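Local coordinates for heat shock protein STI1 (Saccharomyces cerevisiae, PDB 3UPV), which acts as an adaptor between the chaperones Hsp70 and Hsp90, the piece here being its TPR2B domain with a bound C-terminal Hsp70 peptide, at residues L51-F54 against P55-I58; I76-A79 against T80-A84. All coordinates share one frame; numbering follows the deposited sequence.

Contact 1: L51-F54 against P55-I58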
# COMPACT_ATOMS: atom_id res chain seq x y z
N LEU A 51 5.76 -5.82 -9.18
CA LEU A 51 5.80 -7.15 -9.91
C LEU A 51 4.54 -7.50 -10.71
O LEU A 51 4.54 -8.51 -11.44
CB LEU A 51 6.12 -8.25 -8.89
CG LEU A 51 7.55 -8.17 -8.38
CD1 LEU A 51 7.63 -9.25 -7.28
CD2 LEU A 51 8.63 -8.43 -9.42
N MET A 52 3.53 -6.61 -10.66
CA MET A 52 2.23 -6.77 -11.34
C MET A 52 1.47 -7.94 -10.74
O MET A 52 0.71 -8.62 -11.44
CB MET A 52 2.32 -6.89 -12.90
CG MET A 52 3.40 -5.93 -13.53
SD MET A 52 2.88 -4.21 -13.29
CE MET A 52 1.79 -3.88 -14.67
N SER A 53 1.71 -8.22 -9.46
CA SER A 53 0.96 -9.31 -8.77
C SER A 53 -0.20 -8.68 -8.02
O SER A 53 -0.17 -8.54 -6.73
CB SER A 53 1.95 -10.02 -7.83
OG SER A 53 2.83 -10.83 -8.60
N PHE A 54 -1.22 -8.22 -8.78
CA PHE A 54 -2.25 -7.38 -8.16
C PHE A 54 -3.22 -8.00 -7.11
O PHE A 54 -3.52 -7.37 -6.12
CB PHE A 54 -3.00 -6.60 -9.24
CG PHE A 54 -2.10 -5.62 -9.99
CD1 PHE A 54 -1.59 -4.51 -9.32
CD2 PHE A 54 -1.73 -5.85 -11.32
CE1 PHE A 54 -0.75 -3.61 -9.97
CE2 PHE A 54 -0.88 -4.98 -12.01
CZ PHE A 54 -0.37 -3.83 -11.33
N PRO A 55 -3.75 -9.18 -7.36
CA PRO A 55 -4.62 -9.90 -6.36
C PRO A 55 -3.91 -10.02 -5.00
O PRO A 55 -4.49 -9.64 -3.98
CB PRO A 55 -4.79 -11.26 -6.99
CG PRO A 55 -4.70 -10.93 -8.47
CD PRO A 55 -3.56 -9.98 -8.58
N GLU A 56 -2.63 -10.44 -5.03
CA GLU A 56 -1.78 -10.50 -3.81
C GLU A 56 -1.57 -9.13 -3.18
O GLU A 56 -1.70 -8.98 -1.96
CB GLU A 56 -0.45 -11.20 -4.13
CG GLU A 56 -0.76 -12.64 -4.49
CD GLU A 56 -1.07 -12.88 -6.01
OE1 GLU A 56 -1.23 -14.08 -6.38
OE2 GLU A 56 -1.09 -11.92 -6.84
N ALA A 57 -1.24 -8.14 -4.01
CA ALA A 57 -1.06 -6.78 -3.48
C ALA A 57 -2.33 -6.32 -2.81
O ALA A 57 -2.32 -5.70 -1.70
CB ALA A 57 -0.64 -5.79 -4.58
N ILE A 58 -3.44 -6.58 -3.47
CA ILE A 58 -4.71 -6.08 -2.89
C ILE A 58 -5.05 -6.81 -1.57
O ILE A 58 -5.52 -6.17 -0.62
CB ILE A 58 -5.90 -6.24 -3.95
CG1 ILE A 58 -5.72 -5.17 -5.07
CG2 ILE A 58 -7.24 -6.11 -3.29
CD1 ILE A 58 -6.52 -5.47 -6.39
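The carbonyl oxygen F54 O accepts the backbone N-H of I58, with I58 N to F54 O at 2.8 Å. This bond lies in the first turn of helix 54-67, just after the loop that joins it to helix 38-50 within TPR 8. The preceding helix, 38-50, ends in a Schellman motif, in which M52 has a positive phi of 65°. S53 follows at the N-cap of the next helix. Its hydroxyl makes no capping bond. The first backbone bond of the helix runs from A57 N to S53 O, over 3.0 Å and in the carbonyl plane.

P55 sits in the first turn, where its lack of an N-H costs no helix bond. Its CD meets the F54 side chain at CB, with P55 CD 3.5 Å from F54 CB. The E56 chain is bent at chi2 (88°), which turns its carboxylate back toward the N-cap. E56 OE2 comes to 3.7 Å from S53 CB, a contact without a bond.

With CG beside its own backbone N (chi1 -64°), the F54 ring turns back over the loop. One face meets M52 C, 3.8 Å above the ring plane and offset toward the rim. The F54 ring and I58 also reach A81 of helix 72-84 and V85 beyond it. Near the main chain, I58 CG1 packs 3.3 Å from F54 O, beside the bond made by I58 N.

Contact 2: I76-A79 against T80-A84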
# COMPACT_ATOMS: atom_id res chain seq x y z
N ILE A 76 -4.56 4.17 -0.19
CA ILE A 76 -4.17 4.72 -1.45
C ILE A 76 -3.55 3.61 -2.33
O ILE A 76 -3.89 3.41 -3.53
CB ILE A 76 -3.22 5.88 -1.31
CG1 ILE A 76 -3.94 7.02 -0.61
CG2 ILE A 76 -2.71 6.28 -2.74
CD1 ILE A 76 -3.03 8.13 -0.17
N ARG A 77 -2.70 2.80 -1.70
CA ARG A 77 -2.13 1.66 -2.42
C ARG A 77 -3.16 0.70 -2.99
O ARG A 77 -3.05 0.19 -4.15
CB ARG A 77 -1.21 0.93 -1.46
CG ARG A 77 -0.23 0.21 -2.22
CD ARG A 77 0.83 -0.54 -1.38
NE ARG A 77 1.63 0.27 -0.45
CZ ARG A 77 2.62 1.06 -0.84
NH1 ARG A 77 3.36 1.77 0.04
NH2 ARG A 77 2.88 1.13 -2.14
N LYS A 78 -4.11 0.30 -2.16
CA LYS A 78 -5.17 -0.57 -2.63
C LYS A 78 -5.94 -0.01 -3.84
O LYS A 78 -6.23 -0.75 -4.78
CB LYS A 78 -6.16 -0.74 -1.50
CG LYS A 78 -7.36 -1.62 -1.85
CD LYS A 78 -8.26 -1.75 -0.60
CE LYS A 78 -9.59 -2.37 -0.95
NZ LYS A 78 -10.48 -2.59 0.25
N ALA A 79 -6.31 1.28 -3.75
CA ALA A 79 -7.04 1.93 -4.86
C ALA A 79 -6.23 1.88 -6.12
O ALA A 79 -6.79 1.67 -7.22
CB ALA A 79 -7.37 3.34 -4.54
N THR A 80 -4.93 2.13 -5.99
CA THR A 80 -4.03 2.12 -7.17
C THR A 80 -4.03 0.70 -7.80
O THR A 80 -4.12 0.56 -9.01
CB THR A 80 -2.59 2.60 -6.90
OG1 THR A 80 -1.91 1.69 -6.04
CG2 THR A 80 -2.56 3.97 -6.25
N ALA A 81 -3.95 -0.35 -6.97
CA ALA A 81 -4.02 -1.72 -7.45
C ALA A 81 -5.38 -2.03 -8.03
O ALA A 81 -5.50 -2.73 -9.07
CB ALA A 81 -3.63 -2.73 -6.37
N GLN A 82 -6.41 -1.50 -7.41
CA GLN A 82 -7.78 -1.75 -7.96
C GLN A 82 -7.93 -1.09 -9.36
O GLN A 82 -8.48 -1.70 -10.31
CB GLN A 82 -8.89 -1.27 -7.01
CG GLN A 82 -8.99 -2.22 -5.78
CD GLN A 82 -9.98 -1.73 -4.72
OE1 GLN A 82 -10.82 -2.48 -4.25
NE2 GLN A 82 -9.95 -0.47 -4.41
N ILE A 83 -7.36 0.09 -9.55
CA ILE A 83 -7.39 0.66 -10.85
C ILE A 83 -6.63 -0.25 -11.85
O ILE A 83 -7.06 -0.43 -12.99
CB ILE A 83 -6.78 2.05 -10.80
CG1 ILE A 83 -7.78 2.99 -10.09
CG2 ILE A 83 -6.41 2.68 -12.17
CD1 ILE A 83 -7.22 4.28 -9.73
N ALA A 84 -5.52 -0.84 -11.39
CA ALA A 84 -4.73 -1.64 -12.30
C ALA A 84 -5.48 -2.83 -12.82
O ALA A 84 -5.23 -3.25 -13.96
CB ALA A 84 -3.41 -2.05 -11.66
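R77 O takes two donors, A81 N and T80 OG1, one turn further along helix 72-84 in TPR 9. Five hydrogen bonds join the two segments, four of them from backbone N-H groups. A81 N lies 3.0 Å from R77 O. T80 N donates to I76 O nearly along the C=O axis, Q82 N to K78 O and I83 N to A79 O, so the alpha-helical pattern runs unbroken.

The side-chain bond is the hydroxyl of T80. With chi1 at 67°, OG1 sits between the backbone N and the carbonyl carbon and folds back to the previous turn. T80 OG1 donates to R77 O at 2.7 Å, with a C=O...donor angle of 117°. It comes from the same face of the carbonyl plane as A81 N. The T80 methyl group sits beyond the oxygen of the I76 carbonyl, with T80 CG2 3.1 Å from I76 O.

Van der Waals contact joins K78 and Q82. Both chains are extended beyond CG, and they cross obliquely. K78 CE is 3.5 Å from Q82 OE1. The other end of the amide, Q82 NE2, is hydrogen-bonded to T94 of helix 88-106.

R77 points its CB away from the following turn. Its guanidinium bonds S42 through NE and the backbone of the bound peptide through NH1. I76 and T80 also pack on that peptide. The T80 hydroxyl is thus satisfied inside the helix, by a carbonyl that also takes A81 N, while the R77 guanidinium is bonded outside the helix, to S42 and to the peptide.

Both contacts are local, contact 1 at the start of helix 54-67 and contact 2 within the next helix, 72-84. Contact 1 is at the surface, where a loop becomes a helix, and contact 2 is buried within an established helix. Their chemistry differs accordingly. Contact 1 has backbone bonds that begin a helix and adds no side-chain bond. Contact 2 adds a hydroxyl-to-carbonyl bond and carries R77, whose guanidinium bonds the bound peptide. The two meet by apolar packing. I58 CG1 lies 3.5 Å from A81 CB, and F54 CE1 lies 3.5 Å from A84 CB. The start of one helix thus packs on the end of the next, as expected of antiparallel TPR helices.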